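Sn-glycerol-3-phosphate ABC transporter substrate-binding protein UspB (Mycobacterium tuberculosis, PDB 4MFI) probably captures glycerophosphocholine outside the cell membrane and delivers it to its partner ABC transporter for import. Local coordinates at residues G91-D102 against G305-L315; L120-Y131 against L324-P333. All coordinates share one frame; numbering follows the deposited sequence.

Interaction 1. Residues G91-D102 against G305-L315; sequences GTDVPDVVLLDD and GGAGLAIPAKL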
loop_
_atom_site.group_PDB
_atom_site.type_symbol
_atom_site.label_atom_id
_atom_site.label_comp_id
_atom_site.label_asym_id
_atom_site.label_seq_id
_atom_site.Cartn_x
_atom_site.Cartn_y
_atom_site.Cartn_z
ATOM N N GLY A 91 -24.724 11.867 -12.383
ATOM C CA GLY A 91 -24.733 13.025 -13.263
ATOM C C GLY A 91 -23.370 13.329 -13.862
ATOM O O GLY A 91 -22.517 12.443 -13.982
ATOM N N THR A 92 -23.152 14.590 -14.231
ATOM C CA THR A 92 -21.907 14.987 -14.889
ATOM C C THR A 92 -20.998 15.863 -14.022
ATOM O O THR A 92 -19.962 16.344 -14.489
ATOM C CB THR A 92 -22.171 15.679 -16.247
ATOM O OG1 THR A 92 -23.071 16.781 -16.067
ATOM C CG2 THR A 92 -22.780 14.691 -17.231
ATOM N N ASP A 93 -21.372 16.062 -12.761
ATOM C CA ASP A 93 -20.503 16.768 -11.825
ATOM C C ASP A 93 -19.501 15.799 -11.197
ATOM O O ASP A 93 -19.309 15.774 -9.980
ATOM C CB ASP A 93 -21.318 17.493 -10.749
ATOM C CG ASP A 93 -22.133 18.645 -11.310
ATOM O OD1 ASP A 93 -23.368 18.501 -11.429
ATOM O OD2 ASP A 93 -21.538 19.693 -11.636
ATOM N N VAL A 94 -18.879 14.989 -12.046
ATOM C CA VAL A 94 -17.818 14.087 -11.626
ATOM C C VAL A 94 -16.503 14.849 -11.583
ATOM O O VAL A 94 -16.366 15.898 -12.219
ATOM C CB VAL A 94 -17.689 12.879 -12.589
ATOM C CG1 VAL A 94 -18.912 11.971 -12.481
ATOM C CG2 VAL A 94 -17.479 13.351 -14.018
ATOM N N PRO A 95 -15.529 14.338 -10.818
ATOM C CA PRO A 95 -14.193 14.939 -10.847
ATOM C C PRO A 95 -13.524 14.686 -12.191
ATOM O O PRO A 95 -13.925 13.769 -12.916
ATOM C CB PRO A 95 -13.447 14.176 -9.750
ATOM C CG PRO A 95 -14.176 12.859 -9.636
ATOM C CD PRO A 95 -15.620 13.218 -9.864
ATOM N N ASP A 96 -12.520 15.488 -12.523
ATOM C CA ASP A 96 -11.654 15.182 -13.657
ATOM C C ASP A 96 -10.548 14.221 -13.255
ATOM O O ASP A 96 -10.102 13.390 -14.059
ATOM C CB ASP A 96 -11.036 16.462 -14.215
ATOM C CG ASP A 96 -12.068 17.370 -14.826
ATOM O OD1 ASP A 96 -12.372 17.204 -16.027
ATOM O OD2 ASP A 96 -12.592 18.237 -14.096
ATOM N N VAL A 97 -10.105 14.351 -12.005
ATOM C CA VAL A 97 -9.024 13.539 -11.450
ATOM C C VAL A 97 -9.471 13.115 -10.064
ATOM O O VAL A 97 -9.866 13.957 -9.254
ATOM C CB VAL A 97 -7.705 14.341 -11.355
ATOM C CG1 VAL A 97 -6.615 13.514 -10.679
ATOM C CG2 VAL A 97 -7.255 14.793 -12.741
ATOM N N VAL A 98 -9.445 11.815 -9.794
ATOM C CA VAL A 98 -9.927 11.308 -8.513
ATOM C C VAL A 98 -8.934 10.341 -7.871
ATOM O O VAL A 98 -8.344 9.487 -8.544
ATOM C CB VAL A 98 -11.346 10.668 -8.633
ATOM C CG1 VAL A 98 -11.334 9.469 -9.587
ATOM C CG2 VAL A 98 -11.888 10.280 -7.268
ATOM N N LEU A 99 -8.739 10.496 -6.564
ATOM C CA LEU A 99 -7.819 9.662 -5.801
ATOM C C LEU A 99 -8.514 8.376 -5.331
ATOM O O LEU A 99 -9.433 8.420 -4.507
ATOM C CB LEU A 99 -7.304 10.451 -4.599
ATOM C CG LEU A 99 -6.239 9.795 -3.720
ATOM C CD1 LEU A 99 -4.974 9.550 -4.536
ATOM C CD2 LEU A 99 -5.927 10.669 -2.517
ATOM N N LEU A 100 -8.077 7.235 -5.860
ATOM C CA LEU A 100 -8.697 5.942 -5.550
ATOM C C LEU A 100 -7.670 4.984 -4.959
ATOM O O LEU A 100 -6.555 4.861 -5.487
ATOM C CB LEU A 100 -9.311 5.334 -6.813
ATOM C CG LEU A 100 -10.441 6.144 -7.452
ATOM C CD1 LEU A 100 -10.910 5.488 -8.746
ATOM C CD2 LEU A 100 -11.607 6.290 -6.476
ATOM N N ASP A 101 -8.034 4.302 -3.872
ATOM C CA ASP A 101 -7.062 3.426 -3.212
ATOM C C ASP A 101 -6.899 2.068 -3.891
ATOM O O ASP A 101 -7.494 1.801 -4.947
ATOM C CB ASP A 101 -7.268 3.317 -1.682
ATOM C CG ASP A 101 -8.400 2.378 -1.266
ATOM O OD1 ASP A 101 -8.973 1.644 -2.090
ATOM O OD2 ASP A 101 -8.700 2.347 -0.056
ATOM N N ASP A 102 -6.089 1.219 -3.269
ATOM C CA ASP A 102 -5.734 -0.083 -3.826
ATOM C C ASP A 102 -6.901 -1.053 -4.010
ATOM O O ASP A 102 -6.777 -2.017 -4.761
ATOM C CB ASP A 102 -4.596 -0.737 -3.015
ATOM C CG ASP A 102 -4.922 -0.930 -1.534
ATOM O OD1 ASP A 102 -5.849 -0.287 -1.003
ATOM O OD2 ASP A 102 -4.206 -1.722 -0.877
ATOM N N GLY A 305 1.103 -0.418 -1.339
ATOM C CA GLY A 305 -0.164 0.041 -0.807
ATOM C C GLY A 305 -0.385 1.502 -1.131
ATOM O O GLY A 305 0.482 2.159 -1.714
ATOM N N GLY A 306 -1.546 2.021 -0.752
ATOM C CA GLY A 306 -1.856 3.424 -0.975
ATOM C C GLY A 306 -2.810 3.671 -2.128
ATOM O O GLY A 306 -3.647 2.824 -2.442
ATOM N N ALA A 307 -2.673 4.829 -2.771
ATOM C CA ALA A 307 -3.678 5.297 -3.726
ATOM C C ALA A 307 -3.089 5.929 -4.978
ATOM O O ALA A 307 -1.970 6.461 -4.965
ATOM C CB ALA A 307 -4.620 6.283 -3.045
ATOM N N GLY A 308 -3.871 5.876 -6.055
ATOM C CA GLY A 308 -3.486 6.429 -7.336
ATOM C C GLY A 308 -4.508 7.408 -7.878
ATOM O O GLY A 308 -5.598 7.566 -7.322
ATOM N N LEU A 309 -4.161 8.057 -8.983
ATOM C CA LEU A 309 -5.036 9.041 -9.610
ATOM C C LEU A 309 -5.667 8.475 -10.875
ATOM O O LEU A 309 -4.961 7.949 -11.746
ATOM C CB LEU A 309 -4.244 10.306 -9.951
ATOM C CG LEU A 309 -3.582 11.026 -8.778
ATOM C CD1 LEU A 309 -2.793 12.241 -9.263
ATOM C CD2 LEU A 309 -4.628 11.441 -7.751
ATOM N N ALA A 310 -6.992 8.579 -10.970
ATOM C CA ALA A 310 -7.746 8.033 -12.098
ATOM C C ALA A 310 -8.565 9.125 -12.788
ATOM O O ALA A 310 -8.831 10.177 -12.206
ATOM C CB ALA A 310 -8.673 6.919 -11.616
ATOM N N ILE A 311 -8.978 8.850 -14.021
ATOM C CA ILE A 311 -9.762 9.784 -14.821
ATOM C C ILE A 311 -11.101 9.135 -15.162
ATOM O O ILE A 311 -11.138 8.116 -15.845
ATOM C CB ILE A 311 -9.024 10.127 -16.138
ATOM C CG1 ILE A 311 -7.633 10.698 -15.849
ATOM C CG2 ILE A 311 -9.841 11.090 -17.000
ATOM C CD1 ILE A 311 -6.817 10.952 -17.117
ATOM N N PRO A 312 -12.210 9.716 -14.684
ATOM C CA PRO A 312 -13.524 9.146 -15.005
ATOM C C PRO A 312 -13.797 9.042 -16.507
ATOM O O PRO A 312 -13.378 9.901 -17.296
ATOM C CB PRO A 312 -14.494 10.135 -14.358
ATOM C CG PRO A 312 -13.717 10.673 -13.186
ATOM C CD PRO A 312 -12.314 10.828 -13.723
ATOM N N ALA A 313 -14.519 7.990 -16.884
ATOM C CA ALA A 313 -14.853 7.732 -18.280
ATOM C C ALA A 313 -15.792 8.778 -18.873
ATOM O O ALA A 313 -15.768 9.010 -20.083
ATOM C CB ALA A 313 -15.460 6.341 -18.429
ATOM N N LYS A 314 -16.629 9.399 -18.043
ATOM C CA LYS A 314 -17.647 10.311 -18.576
ATOM C C LYS A 314 -17.180 11.768 -18.690
ATOM O O LYS A 314 -17.932 12.705 -18.421
ATOM C CB LYS A 314 -18.958 10.207 -17.796
ATOM C CG LYS A 314 -18.905 10.706 -16.373
ATOM C CD LYS A 314 -20.302 11.060 -15.884
ATOM C CE LYS A 314 -21.288 9.941 -16.164
ATOM N NZ LYS A 314 -22.592 10.154 -15.481
ATOM N N LEU A 315 -15.933 11.943 -19.104
ATOM C CA LEU A 315 -15.415 13.255 -19.468
ATOM C C LEU A 315 -15.350 13.334 -20.984
ATOM O O LEU A 315 -15.223 12.307 -21.657
ATOM C CB LEU A 315 -14.000 13.449 -18.919
ATOM C CG LEU A 315 -13.683 13.312 -17.431
ATOM C CD1 LEU A 315 -12.266 13.826 -17.166
ATOM C CD2 LEU A 315 -14.696 14.023 -16.552
HETATM O O HOH W 1 -2.948 0.014 0.802
#
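Val98 and Ala310 exchange two backbone hydrogen bonds, as do Leu100 and Gly308, and these four bonds define the pairing of strand 97-101 with strand 307-310. The strands run antiparallel, their axes at 144° and 4.5 Å apart at closest approach. The N-H groups are well aligned; Leu100 N to Gly308 O measures 2.9 Å with 165° at the hydrogen. Leu99 faces Leu309 between these pairs, and Asp101 faces Ala307 just beyond them, both non-hydrogen-bonded; the CA atoms of Asp101 and Ala307 are 3.9 Å apart.

Apolar side chains divide between the two faces. On one, Leu99 CD1 lies between Ala307 CB, at 3.6 Å, and Leu309 CD2. Tyr78 of helix 78-88 also meets Leu99 and Ala307. On the other face, Leu100 CD1 touches Ala310 CB at 3.9 Å. Where 97-101 begins and 307-310 has ended, the Pro95 and Pro312 side chains cross at about a right angle, and Leu315 CD2 rests on Val94 CG2.

Polar groups mark the ends. Lys314 runs its aliphatic chain over both Val94 methyls, bends at chi3 (49°) and bonds Gly91 O through NZ at 2.7 Å; NZ stands above the carbonyl plane and also bonds Leu89 O. Leu315 CD1 packs against Asp96 OD1, 3.6 Å away, while that carboxylate forms salt bridges with Lys33 and Arg319. At the far end a water accepts from Gly306 N and donates weakly to Asp102 OD2, which also binds Gln381 and Arg385.

Backbone pairing thus sets the register in this largely buried strand pair of the solute-binding fold, whereas charged groups act at its ends: the ammonium of Lys314 grips two loop carbonyls, and the buried carboxylate of Asp96 is probably stabilised as an anion by its two cationic partners.

Interaction 2. Residues L120-Y131 against L324-P333; sequences LFGQVGVDTTDY and LKFIAFVTNP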
loop_
_atom_site.group_PDB
_atom_site.type_symbol
_atom_site.label_atom_id
_atom_site.label_comp_id
_atom_site.label_asym_id
_atom_site.label_seq_id
_atom_site.Cartn_x
_atom_site.Cartn_y
_atom_site.Cartn_z
ATOM N N LEU A 120 -3.941 7.334 -24.031
ATOM C CA LEU A 120 -3.600 8.684 -23.579
ATOM C C LEU A 120 -2.138 8.818 -23.141
ATOM O O LEU A 120 -1.503 9.836 -23.429
ATOM C CB LEU A 120 -4.555 9.154 -22.474
ATOM C CG LEU A 120 -5.972 9.539 -22.899
ATOM C CD1 LEU A 120 -6.913 9.594 -21.700
ATOM C CD2 LEU A 120 -5.957 10.879 -23.604
ATOM N N PHE A 121 -1.607 7.804 -22.453
ATOM C CA PHE A 121 -0.184 7.780 -22.097
ATOM C C PHE A 121 0.667 8.049 -23.338
ATOM O O PHE A 121 1.589 8.867 -23.317
ATOM C CB PHE A 121 0.227 6.406 -21.544
ATOM C CG PHE A 121 -0.201 6.131 -20.119
ATOM C CD1 PHE A 121 -0.574 7.151 -19.254
ATOM C CD2 PHE A 121 -0.186 4.825 -19.639
ATOM C CE1 PHE A 121 -0.941 6.868 -17.939
ATOM C CE2 PHE A 121 -0.543 4.537 -18.331
ATOM C CZ PHE A 121 -0.926 5.559 -17.481
ATOM N N GLY A 122 0.357 7.343 -24.421
ATOM C CA GLY A 122 1.146 7.432 -25.633
ATOM C C GLY A 122 0.909 8.716 -26.401
ATOM O O GLY A 122 1.783 9.174 -27.126
ATOM N N GLN A 123 -0.277 9.295 -26.245
ATOM C CA GLN A 123 -0.630 10.529 -26.939
ATOM C C GLN A 123 0.065 11.724 -26.290
ATOM O O GLN A 123 0.596 12.604 -26.977
ATOM C CB GLN A 123 -2.152 10.721 -26.918
ATOM C CG GLN A 123 -2.640 12.049 -27.483
ATOM C CD GLN A 123 -4.154 12.183 -27.427
ATOM O OE1 GLN A 123 -4.877 11.189 -27.331
ATOM N NE2 GLN A 123 -4.639 13.419 -27.485
ATOM N N VAL A 124 0.069 11.729 -24.961
ATOM C CA VAL A 124 0.621 12.822 -24.169
ATOM C C VAL A 124 2.136 12.635 -23.985
ATOM O O VAL A 124 2.861 13.584 -23.671
ATOM C CB VAL A 124 -0.144 12.926 -22.810
ATOM C CG1 VAL A 124 0.503 13.921 -21.854
ATOM C CG2 VAL A 124 -1.599 13.320 -23.063
ATOM N N GLY A 125 2.619 11.415 -24.206
ATOM C CA GLY A 125 4.040 11.130 -24.083
ATOM C C GLY A 125 4.497 10.908 -22.650
ATOM O O GLY A 125 5.578 11.357 -22.255
ATOM N N VAL A 126 3.675 10.225 -21.859
ATOM C CA VAL A 126 4.048 9.902 -20.489
ATOM C C VAL A 126 5.169 8.862 -20.492
ATOM O O VAL A 126 5.079 7.841 -21.185
ATOM C CB VAL A 126 2.835 9.373 -19.698
ATOM C CG1 VAL A 126 3.240 9.004 -18.274
ATOM C CG2 VAL A 126 1.715 10.412 -19.694
ATOM N N ASP A 127 6.226 9.123 -19.728
ATOM C CA ASP A 127 7.365 8.211 -19.657
ATOM C C ASP A 127 7.042 7.065 -18.693
ATOM O O ASP A 127 7.522 7.023 -17.561
ATOM C CB ASP A 127 8.620 8.967 -19.215
ATOM C CG ASP A 127 9.884 8.135 -19.336
ATOM O OD1 ASP A 127 9.818 7.012 -19.884
ATOM O OD2 ASP A 127 10.950 8.612 -18.891
ATOM N N THR A 128 6.216 6.134 -19.159
ATOM C CA THR A 128 5.698 5.070 -18.300
ATOM C C THR A 128 6.774 4.123 -17.781
ATOM O O THR A 128 6.645 3.586 -16.679
ATOM C CB THR A 128 4.612 4.257 -19.006
ATOM O OG1 THR A 128 5.133 3.740 -20.237
ATOM C CG2 THR A 128 3.398 5.133 -19.288
ATOM N N THR A 129 7.839 3.921 -18.553
ATOM C CA THR A 129 8.910 3.038 -18.091
ATOM C C THR A 129 9.707 3.642 -16.933
ATOM O O THR A 129 10.456 2.931 -16.265
ATOM C CB THR A 129 9.872 2.620 -19.218
ATOM O OG1 THR A 129 10.590 3.763 -19.691
ATOM C CG2 THR A 129 9.105 2.000 -20.366
ATOM N N ASP A 130 9.540 4.941 -16.687
ATOM C CA ASP A 130 10.192 5.578 -15.540
ATOM C C ASP A 130 9.348 5.540 -14.261
ATOM O O ASP A 130 9.782 6.022 -13.217
ATOM C CB ASP A 130 10.599 7.025 -15.851
ATOM C CG ASP A 130 11.515 7.622 -14.778
ATOM O OD1 ASP A 130 12.509 6.965 -14.384
ATOM O OD2 ASP A 130 11.233 8.747 -14.312
ATOM N N TYR A 131 8.140 4.989 -14.326
ATOM C CA TYR A 131 7.410 4.718 -13.089
ATOM C C TYR A 131 7.934 3.427 -12.487
ATOM O O TYR A 131 8.224 2.474 -13.219
ATOM C CB TYR A 131 5.896 4.632 -13.329
ATOM C CG TYR A 131 5.268 5.987 -13.552
ATOM C CD1 TYR A 131 5.338 6.610 -14.793
ATOM C CD2 TYR A 131 4.649 6.663 -12.510
ATOM C CE1 TYR A 131 4.787 7.855 -14.993
ATOM C CE2 TYR A 131 4.094 7.912 -12.699
ATOM C CZ TYR A 131 4.163 8.500 -13.945
ATOM O OH TYR A 131 3.614 9.743 -14.147
ATOM N N LEU A 324 -5.044 14.039 -17.740
ATOM C CA LEU A 324 -3.806 13.266 -17.769
ATOM C C LEU A 324 -2.567 14.160 -17.728
ATOM O O LEU A 324 -1.569 13.806 -17.097
ATOM C CB LEU A 324 -3.744 12.315 -18.971
ATOM C CG LEU A 324 -2.461 11.472 -18.971
ATOM C CD1 LEU A 324 -2.404 10.571 -17.732
ATOM C CD2 LEU A 324 -2.297 10.657 -20.230
ATOM N N LYS A 325 -2.622 15.312 -18.396
ATOM C CA LYS A 325 -1.521 16.271 -18.296
ATOM C C LYS A 325 -1.258 16.622 -16.833
ATOM O O LYS A 325 -0.101 16.696 -16.393
ATOM C CB LYS A 325 -1.829 17.541 -19.087
ATOM C CG LYS A 325 -1.774 17.358 -20.592
ATOM C CD LYS A 325 -2.270 18.612 -21.306
ATOM C CE LYS A 325 -2.159 18.481 -22.812
ATOM N NZ LYS A 325 -2.769 19.648 -23.510
ATOM N N PHE A 326 -2.331 16.837 -16.078
ATOM C CA PHE A 326 -2.192 17.122 -14.655
ATOM C C PHE A 326 -1.590 15.946 -13.894
ATOM O O PHE A 326 -0.625 16.111 -13.138
ATOM C CB PHE A 326 -3.539 17.505 -14.037
ATOM C CG PHE A 326 -3.463 17.769 -12.560
ATOM C CD1 PHE A 326 -2.915 18.953 -12.083
ATOM C CD2 PHE A 326 -3.914 16.822 -11.650
ATOM C CE1 PHE A 326 -2.832 19.196 -10.726
ATOM C CE2 PHE A 326 -3.836 17.059 -10.286
ATOM C CZ PHE A 326 -3.295 18.250 -9.824
ATOM N N ILE A 327 -2.166 14.762 -14.084
ATOM C CA ILE A 327 -1.702 13.573 -13.379
ATOM C C ILE A 327 -0.240 13.284 -13.690
ATOM O O ILE A 327 0.542 13.018 -12.779
ATOM C CB ILE A 327 -2.562 12.345 -13.730
ATOM C CG1 ILE A 327 -3.961 12.490 -13.131
ATOM C CG2 ILE A 327 -1.919 11.069 -13.218
ATOM C CD1 ILE A 327 -4.922 11.435 -13.617
ATOM N N ALA A 328 0.126 13.350 -14.968
ATOM C CA ALA A 328 1.501 13.074 -15.371
ATOM C C ALA A 328 2.460 14.117 -14.798
ATOM O O ALA A 328 3.591 13.798 -14.418
ATOM C CB ALA A 328 1.616 13.021 -16.893
ATOM N N PHE A 329 2.013 15.367 -14.734
ATOM C CA PHE A 329 2.873 16.426 -14.221
ATOM C C PHE A 329 3.133 16.280 -12.721
ATOM O O PHE A 329 4.280 16.341 -12.274
ATOM C CB PHE A 329 2.292 17.809 -14.529
ATOM C CG PHE A 329 3.132 18.936 -14.015
ATOM C CD1 PHE A 329 4.206 19.410 -14.753
ATOM C CD2 PHE A 329 2.865 19.508 -12.778
ATOM C CE1 PHE A 329 4.995 20.446 -14.270
ATOM C CE2 PHE A 329 3.643 20.538 -12.292
ATOM C CZ PHE A 329 4.710 21.009 -13.035
ATOM N N VAL A 330 2.078 16.080 -11.939
ATOM C CA VAL A 330 2.257 16.046 -10.490
ATOM C C VAL A 330 2.976 14.784 -10.021
ATOM O O VAL A 330 3.448 14.725 -8.882
ATOM C CB VAL A 330 0.943 16.271 -9.707
ATOM C CG1 VAL A 330 0.317 17.606 -10.097
ATOM C CG2 VAL A 330 -0.042 15.112 -9.917
ATOM N N THR A 331 3.074 13.788 -10.903
ATOM C CA THR A 331 3.833 12.571 -10.608
ATOM C C THR A 331 5.118 12.479 -11.435
ATOM O O THR A 331 5.678 11.388 -11.618
ATOM C CB THR A 331 2.989 11.286 -10.797
ATOM O OG1 THR A 331 2.559 11.185 -12.160
ATOM C CG2 THR A 331 1.784 11.283 -9.855
ATOM N N ASN A 332 5.596 13.621 -11.930
ATOM C CA ASN A 332 6.881 13.635 -12.625
ATOM C C ASN A 332 8.026 13.472 -11.604
ATOM O O ASN A 332 7.771 13.474 -10.394
ATOM C CB ASN A 332 6.998 14.843 -13.592
ATOM C CG ASN A 332 7.366 16.163 -12.908
ATOM O OD1 ASN A 332 7.775 16.207 -11.751
ATOM N ND2 ASN A 332 7.249 17.255 -13.665
ATOM N N PRO A 333 9.271 13.273 -12.068
ATOM C CA PRO A 333 10.307 12.939 -11.078
ATOM C C PRO A 333 10.533 14.003 -10.000
ATOM O O PRO A 333 10.617 13.663 -8.816
ATOM C CB PRO A 333 11.556 12.753 -11.939
ATOM C CG PRO A 333 11.021 12.280 -13.244
ATOM C CD PRO A 333 9.738 13.034 -13.444
#
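Leu324 is the main bump: its CG is anti to the backbone N (chi1 -178°), which directs the forked end into a hollow formed by Leu120, Phe121, Val124 and Val126. Branch CD2 meets most of the hollow's wall, 3.5 Å from Leu120 CB and 4.0 Å from Val124 CG2. Branch CD1 meets the Phe121 ring at its edge, near the ring plane, 4.0 Å from CE1. One turn further along helix 317-330, the small Ala328 accepts Val126, whose CG2 sits 3.8 Å from Ala328 CB.

A polar contact follows where this helix ends. The Tyr131 hydroxyl donates to Thr331 OG1 at 2.7 Å, with OG1 in the plane of the ring at its edge. Thr331 OG1 in turn donates to Ile327 O, 2.8 Å away, across the carbonyl plane from Thr331 N, so the hydroxyl is fixed by one bond received and one given.

This is plain packing within the alpha/beta solute-binding fold, joining helix 118-124 and the 3-10 turn at 128-130 to helix 317-330. The short helical segments cross at 79° with axes 10.8 Å apart. Strand 144-160 lies alongside, its Val148 touching Phe121, Tyr131, Ile327 and Thr331, while Phe326 and Val330 of helix 317-330 meet helix 50-63.

In the fold
From the N terminus, the chain passes through 91-102 and then 120-131 before a long excursion, and it returns through 305-315 and then 324-333. Interaction 1 therefore closes its loop across 203 residues and interaction 2 across 193; because their segments alternate, the two loops cross. The first joins two strands of the mixed sheet, and the second joins helix 118-124 and the turn after it to helix 317-330, which follows strand 307-310. Their centres are about 16 Å apart, yet they meet directly: Ile311 CG1 lies 3.6 Å from Ile327 CD1, and Val97 CG1 lies 3.8 Å from Ile327 CG1. Ile327 thus packs the returning helix onto the sheet.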